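Local coordinates for protein Lysine/ornithine decarboxylase (Selenomonas ruminantium, PDB 5GJO) that works as a homodimer that uses pyridoxal 5'-phosphate to decarboxylate L-lysine and L-ornithine with similar efficiency, giving cadaverine and putrescine, at residues 305-319 with 334-348. The protein carries 2 engineered substitutions. Residues are numbered along the deposited sequence; the frame is centred on the assembly and turned at random.
Sequences PLHCFGKGNKKPSTF and FMAPELKIGDKVLVT
Leu306 lies between the ring of Phe334 and the valines of strand 344-347. Its CB meets Phe334 CZ at 3.9 Å. CG touches the same ring atom. CG is anti to the backbone N (chi1 174°), which carries the fork to the Phe334 ring; chi2 (66°) then sets CD2 over that ring and CD1 toward the valines. CD2 sits over the centre of one Phe334 face, a CH-pi contact 4.0 Å from the centroid, and also covers a face of Phe319. CD1 turns to Val345 CG2 and Val347 CG2. The edge of Phe319 points toward the face of Phe334 in an offset edge-to-face pair, planes at 88°. Phe319 CE2 and CZ reach Leu339 CD1, while CZ also meets Ala336 CB. Cys308 SG approaches the Phe334 ring obliquely, and Cys308 CB packs on Pro337 CD.

Two separate antiparallel ladders hold the backbones. In one, His307 and Leu346 form a hydrogen-bonded pair, and Thr348 N donates to Pro305 O. In the other, Lys315 pairs with Ala336 and Ser317 with Phe334. Lys315 O accepts twice, from Ala336 N at 3.1 Å and Ser317 OG at 2.7 Å, on opposite faces of its plane. Waters also bridge the segments: one joins Phe309 N to Lys344 O, another links Asn313 O with Glu338 N. At the exposed margin the bent Met335 chain lays SD beside Pro316 CD, 3.6 Å away.

The contact lies away from the cofactor pocket of its own chain's barrel, in the mixed beta sheet. Strand 315-320 forms a hairpin with strand 329-336 and runs parallel to strand 283-286, whose Tyr284 ring meets Phe319. Strand 344-347 is flanked by strand 306-307 and the antiparallel strand 266-276.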
loop_
_atom_site.group_PDB
_atom_site.type_symbol
_atom_site.label_atom_id
_atom_site.label_comp_id
_atom_site.label_asym_id
_atom_site.label_seq_id
_atom_site.Cartn_x
_atom_site.Cartn_y
_atom_site.Cartn_z
ATOM N N PRO A 305 -14.370 -1.903 -12.437
ATOM C CA PRO A 305 -15.598 -2.580 -12.838
ATOM C C PRO A 305 -15.682 -3.990 -12.236
ATOM O O PRO A 305 -14.942 -4.848 -12.655
ATOM C CB PRO A 305 -15.495 -2.702 -14.375
ATOM C CG PRO A 305 -14.306 -1.973 -14.710
ATOM C CD PRO A 305 -13.449 -1.718 -13.574
ATOM N N LEU A 306 -16.661 -4.205 -11.380
ATOM C CA LEU A 306 -16.959 -5.469 -10.758
ATOM C C LEU A 306 -18.039 -6.193 -11.502
ATOM O O LEU A 306 -19.074 -5.602 -11.789
ATOM C CB LEU A 306 -17.341 -5.210 -9.270
ATOM C CG LEU A 306 -17.821 -6.439 -8.512
ATOM C CD1 LEU A 306 -16.709 -7.499 -8.338
ATOM C CD2 LEU A 306 -18.261 -5.971 -7.177
ATOM N N HIS A 307 -17.841 -7.476 -11.772
ATOM C CA HIS A 307 -18.810 -8.335 -12.428
ATOM C C HIS A 307 -19.158 -9.504 -11.543
ATOM O O HIS A 307 -18.281 -10.282 -11.174
ATOM C CB HIS A 307 -18.318 -8.840 -13.803
ATOM C CG HIS A 307 -17.848 -7.718 -14.680
ATOM N ND1 HIS A 307 -16.516 -7.281 -14.744
ATOM C CD2 HIS A 307 -18.547 -6.841 -15.423
ATOM C CE1 HIS A 307 -16.429 -6.227 -15.536
ATOM N NE2 HIS A 307 -17.642 -5.916 -15.934
ATOM N N CYS A 308 -20.438 -9.661 -11.256
ATOM C CA CYS A 308 -20.940 -10.804 -10.459
ATOM C C CYS A 308 -21.654 -11.730 -11.399
ATOM O O CYS A 308 -22.263 -11.311 -12.361
ATOM C CB CYS A 308 -21.901 -10.332 -9.368
ATOM S SG CYS A 308 -21.154 -9.178 -8.202
ATOM N N PHE A 309 -21.655 -12.983 -11.136
ATOM C CA PHE A 309 -22.356 -13.907 -12.058
ATOM C C PHE A 309 -23.677 -14.411 -11.344
ATOM O O PHE A 309 -23.738 -14.535 -10.107
ATOM C CB PHE A 309 -21.385 -15.045 -12.433
ATOM C CG PHE A 309 -20.124 -14.600 -13.132
ATOM C CD1 PHE A 309 -20.129 -14.189 -14.449
ATOM C CD2 PHE A 309 -18.910 -14.545 -12.454
ATOM C CE1 PHE A 309 -19.013 -13.783 -15.109
ATOM C CE2 PHE A 309 -17.774 -14.114 -13.118
ATOM C CZ PHE A 309 -17.815 -13.704 -14.419
ATOM N N GLY A 310 -24.711 -14.742 -12.103
ATOM C CA GLY A 310 -26.005 -15.216 -11.548
ATOM C C GLY A 310 -27.132 -14.443 -12.182
ATOM O O GLY A 310 -27.003 -13.220 -12.356
ATOM N N LYS A 311 -28.255 -15.119 -12.514
ATOM C CA LYS A 311 -29.346 -14.514 -13.369
ATOM C C LYS A 311 -30.626 -14.023 -12.622
ATOM O O LYS A 311 -31.571 -13.510 -13.315
ATOM C CB LYS A 311 -29.808 -15.496 -14.513
ATOM C CG LYS A 311 -28.694 -16.066 -15.418
ATOM C CD LYS A 311 -29.229 -17.134 -16.383
ATOM C CE LYS A 311 -28.100 -17.898 -17.079
ATOM N NZ LYS A 311 -28.347 -17.994 -18.548
ATOM N N GLY A 312 -30.636 -14.216 -11.282
ATOM C CA GLY A 312 -31.738 -13.847 -10.390
ATOM C C GLY A 312 -31.750 -12.386 -9.984
ATOM O O GLY A 312 -30.937 -11.581 -10.451
ATOM N N ASN A 313 -32.663 -12.005 -9.097
ATOM C CA ASN A 313 -32.870 -10.614 -8.810
ATOM C C ASN A 313 -31.630 -10.101 -8.049
ATOM O O ASN A 313 -31.043 -10.846 -7.321
ATOM C CB ASN A 313 -34.061 -10.412 -7.885
ATOM C CG ASN A 313 -35.380 -10.862 -8.517
ATOM O OD1 ASN A 313 -35.563 -10.723 -9.717
ATOM N ND2 ASN A 313 -36.288 -11.379 -7.707
ATOM N N LYS A 314 -31.375 -8.821 -8.213
ATOM C CA LYS A 314 -30.242 -8.130 -7.660
ATOM C C LYS A 314 -30.749 -7.179 -6.666
ATOM O O LYS A 314 -31.906 -6.688 -6.766
ATOM C CB LYS A 314 -29.554 -7.305 -8.747
ATOM C CG LYS A 314 -28.903 -8.152 -9.811
ATOM C CD LYS A 314 -28.012 -7.382 -10.770
ATOM C CE LYS A 314 -27.604 -8.390 -11.882
ATOM N NZ LYS A 314 -26.359 -7.978 -12.523
ATOM N N LYS A 315 -29.949 -6.923 -5.663
ATOM C CA LYS A 315 -30.250 -5.863 -4.733
ATOM C C LYS A 315 -28.973 -5.136 -4.268
ATOM O O LYS A 315 -27.852 -5.736 -4.369
ATOM C CB LYS A 315 -30.970 -6.470 -3.537
ATOM C CG LYS A 315 -30.204 -7.441 -2.729
ATOM C CD LYS A 315 -30.941 -7.842 -1.442
ATOM C CE LYS A 315 -32.116 -8.718 -1.771
ATOM N NZ LYS A 315 -32.717 -9.135 -0.464
ATOM N N PRO A 316 -29.136 -3.935 -3.709
ATOM C CA PRO A 316 -27.942 -3.220 -3.302
ATOM C C PRO A 316 -27.196 -3.962 -2.260
ATOM O O PRO A 316 -27.800 -4.430 -1.224
ATOM C CB PRO A 316 -28.489 -1.835 -2.775
ATOM C CG PRO A 316 -29.736 -1.670 -3.584
ATOM C CD PRO A 316 -30.335 -3.044 -3.639
ATOM N N SER A 317 -25.871 -4.091 -2.508
ATOM C CA SER A 317 -24.975 -4.924 -1.686
ATOM C C SER A 317 -23.647 -4.234 -1.412
ATOM O O SER A 317 -23.199 -3.410 -2.185
ATOM C CB SER A 317 -24.749 -6.259 -2.339
ATOM O OG SER A 317 -25.988 -6.911 -2.743
ATOM N N THR A 318 -23.007 -4.610 -0.289
ATOM C CA THR A 318 -21.701 -4.128 0.046
ATOM C C THR A 318 -20.646 -5.238 -0.116
ATOM O O THR A 318 -20.942 -6.377 0.223
ATOM C CB THR A 318 -21.732 -3.565 1.442
ATOM O OG1 THR A 318 -22.516 -2.344 1.470
ATOM C CG2 THR A 318 -20.344 -3.205 1.990
ATOM N N PHE A 319 -19.446 -4.879 -0.594
ATOM C CA PHE A 319 -18.345 -5.817 -0.760
ATOM C C PHE A 319 -17.216 -5.290 0.063
ATOM O O PHE A 319 -16.861 -4.090 -0.079
ATOM C CB PHE A 319 -17.924 -5.895 -2.241
ATOM C CG PHE A 319 -18.916 -6.626 -3.101
ATOM C CD1 PHE A 319 -20.034 -5.990 -3.573
ATOM C CD2 PHE A 319 -18.731 -7.959 -3.404
ATOM C CE1 PHE A 319 -20.916 -6.684 -4.371
ATOM C CE2 PHE A 319 -19.610 -8.648 -4.219
ATOM C CZ PHE A 319 -20.757 -7.994 -4.632
ATOM N N PHE A 334 -24.136 -1.654 -4.250
ATOM C CA PHE A 334 -23.789 -2.201 -5.560
ATOM C C PHE A 334 -24.840 -3.231 -5.910
ATOM O O PHE A 334 -25.083 -4.145 -5.140
ATOM C CB PHE A 334 -22.363 -2.847 -5.490
ATOM C CG PHE A 334 -21.896 -3.418 -6.803
ATOM C CD1 PHE A 334 -22.354 -4.661 -7.235
ATOM C CD2 PHE A 334 -21.132 -2.619 -7.653
ATOM C CE1 PHE A 334 -21.965 -5.174 -8.481
ATOM C CE2 PHE A 334 -20.703 -3.137 -8.904
ATOM C CZ PHE A 334 -21.138 -4.389 -9.290
ATOM N N MET A 335 -25.516 -3.094 -7.058
ATOM C CA MET A 335 -26.559 -4.054 -7.422
ATOM C C MET A 335 -25.955 -5.428 -7.799
ATOM O O MET A 335 -25.228 -5.524 -8.800
ATOM C CB MET A 335 -27.422 -3.553 -8.601
ATOM C CG MET A 335 -28.294 -2.406 -8.244
ATOM S SD MET A 335 -29.644 -2.976 -7.144
ATOM C CE MET A 335 -30.555 -4.005 -8.203
ATOM N N ALA A 336 -26.233 -6.420 -6.979
ATOM C CA ALA A 336 -25.661 -7.711 -7.067
ATOM C C ALA A 336 -26.700 -8.795 -6.850
ATOM O O ALA A 336 -27.646 -8.632 -6.018
ATOM C CB ALA A 336 -24.495 -7.871 -6.081
ATOM N N PRO A 337 -26.520 -9.937 -7.573
ATOM C CA PRO A 337 -27.323 -11.083 -7.257
ATOM C C PRO A 337 -26.988 -11.681 -5.943
ATOM O O PRO A 337 -26.027 -11.209 -5.264
ATOM C CB PRO A 337 -27.063 -12.021 -8.414
ATOM C CG PRO A 337 -25.657 -11.738 -8.752
ATOM C CD PRO A 337 -25.482 -10.279 -8.562
ATOM N N GLU A 338 -27.786 -12.663 -5.529
ATOM C CA GLU A 338 -27.527 -13.332 -4.289
ATOM C C GLU A 338 -26.309 -14.217 -4.476
ATOM O O GLU A 338 -26.303 -15.094 -5.345
ATOM C CB GLU A 338 -28.715 -14.220 -3.854
ATOM C CG GLU A 338 -28.368 -15.090 -2.653
ATOM C CD GLU A 338 -29.521 -15.939 -2.077
ATOM O OE1 GLU A 338 -29.467 -16.278 -0.891
ATOM O OE2 GLU A 338 -30.463 -16.261 -2.801
ATOM N N LEU A 339 -25.213 -13.909 -3.800
ATOM C CA LEU A 339 -23.993 -14.706 -3.863
ATOM C C LEU A 339 -23.796 -15.610 -2.617
ATOM O O LEU A 339 -24.347 -15.317 -1.546
ATOM C CB LEU A 339 -22.756 -13.754 -4.017
ATOM C CG LEU A 339 -22.786 -12.790 -5.184
ATOM C CD1 LEU A 339 -21.560 -11.874 -5.156
ATOM C CD2 LEU A 339 -22.865 -13.534 -6.493
ATOM N N LYS A 340 -23.018 -16.660 -2.785
ATOM C CA LYS A 340 -22.741 -17.615 -1.711
ATOM C C LYS A 340 -21.251 -17.767 -1.585
ATOM O O LYS A 340 -20.496 -17.523 -2.553
ATOM C CB LYS A 340 -23.265 -18.993 -2.022
ATOM C CG LYS A 340 -24.611 -19.079 -2.670
ATOM C CD LYS A 340 -25.717 -18.955 -1.665
ATOM C CE LYS A 340 -27.081 -19.147 -2.346
ATOM N NZ LYS A 340 -27.920 -19.974 -1.451
ATOM N N ILE A 341 -20.824 -18.193 -0.403
ATOM C CA ILE A 341 -19.427 -18.488 -0.148
ATOM C C ILE A 341 -18.932 -19.457 -1.216
ATOM O O ILE A 341 -19.650 -20.442 -1.565
ATOM C CB ILE A 341 -19.232 -19.096 1.236
ATOM C CG1 ILE A 341 -19.484 -18.007 2.271
ATOM C CG2 ILE A 341 -17.804 -19.682 1.379
ATOM C CD1 ILE A 341 -19.406 -18.511 3.715
ATOM N N GLY A 342 -17.740 -19.165 -1.774
ATOM C CA GLY A 342 -17.196 -19.996 -2.849
ATOM C C GLY A 342 -17.463 -19.477 -4.266
ATOM O O GLY A 342 -16.740 -19.892 -5.212
ATOM N N ASP A 343 -18.452 -18.562 -4.451
ATOM C CA ASP A 343 -18.699 -17.910 -5.748
ATOM C C ASP A 343 -17.473 -17.042 -6.079
ATOM O O ASP A 343 -16.818 -16.486 -5.158
ATOM C CB ASP A 343 -19.965 -17.033 -5.774
ATOM C CG ASP A 343 -21.297 -17.852 -5.704
ATOM O OD1 ASP A 343 -21.261 -19.074 -5.863
ATOM O OD2 ASP A 343 -22.340 -17.186 -5.532
ATOM N N LYS A 344 -17.121 -16.992 -7.354
ATOM C CA LYS A 344 -16.058 -16.122 -7.808
ATOM C C LYS A 344 -16.676 -14.905 -8.456
ATOM O O LYS A 344 -17.667 -15.006 -9.127
ATOM C CB LYS A 344 -15.125 -16.821 -8.796
ATOM C CG LYS A 344 -14.204 -17.849 -8.161
ATOM C CD LYS A 344 -14.976 -19.109 -7.860
ATOM C CE LYS A 344 -14.117 -20.147 -7.181
ATOM N NZ LYS A 344 -13.915 -19.940 -5.719
ATOM N N VAL A 345 -16.076 -13.759 -8.205
ATOM C CA VAL A 345 -16.384 -12.550 -8.924
ATOM C C VAL A 345 -15.186 -12.133 -9.749
ATOM O O VAL A 345 -14.014 -12.572 -9.496
ATOM C CB VAL A 345 -16.850 -11.375 -8.005
ATOM C CG1 VAL A 345 -18.136 -11.779 -7.295
ATOM C CG2 VAL A 345 -15.779 -10.893 -7.056
ATOM N N LEU A 346 -15.494 -11.282 -10.719
ATOM C CA LEU A 346 -14.480 -10.842 -11.690
ATOM C C LEU A 346 -14.337 -9.353 -11.743
ATOM O O LEU A 346 -15.331 -8.654 -11.875
ATOM C CB LEU A 346 -14.816 -11.399 -13.077
ATOM C CG LEU A 346 -13.909 -11.022 -14.265
ATOM C CD1 LEU A 346 -12.590 -11.764 -14.207
ATOM C CD2 LEU A 346 -14.594 -11.245 -15.659
ATOM N N VAL A 347 -13.092 -8.845 -11.677
ATOM C CA VAL A 347 -12.866 -7.442 -11.829
ATOM C C VAL A 347 -12.010 -7.202 -13.084
ATOM O O VAL A 347 -10.899 -7.804 -13.239
ATOM C CB VAL A 347 -12.170 -6.796 -10.610
ATOM C CG1 VAL A 347 -12.113 -5.281 -10.746
ATOM C CG2 VAL A 347 -12.933 -7.145 -9.365
ATOM N N THR A 348 -12.510 -6.365 -13.982
ATOM C CA THR A 348 -11.880 -6.142 -15.325
ATOM C C THR A 348 -11.046 -4.857 -15.282
ATOM O O THR A 348 -11.172 -4.102 -14.305
ATOM C CB THR A 348 -12.859 -6.172 -16.514
ATOM O OG1 THR A 348 -13.953 -5.213 -16.316
ATOM C CG2 THR A 348 -13.370 -7.551 -16.659
HETATM O O HOH W 1 -20.364 -13.999 -9.010
HETATM O O HOH W 2 -30.157 -13.403 -7.112
HETATM O O HOH W 3 -24.323 -7.701 -10.414
HETATM O O HOH W 4 -26.939 -9.418 -3.123
#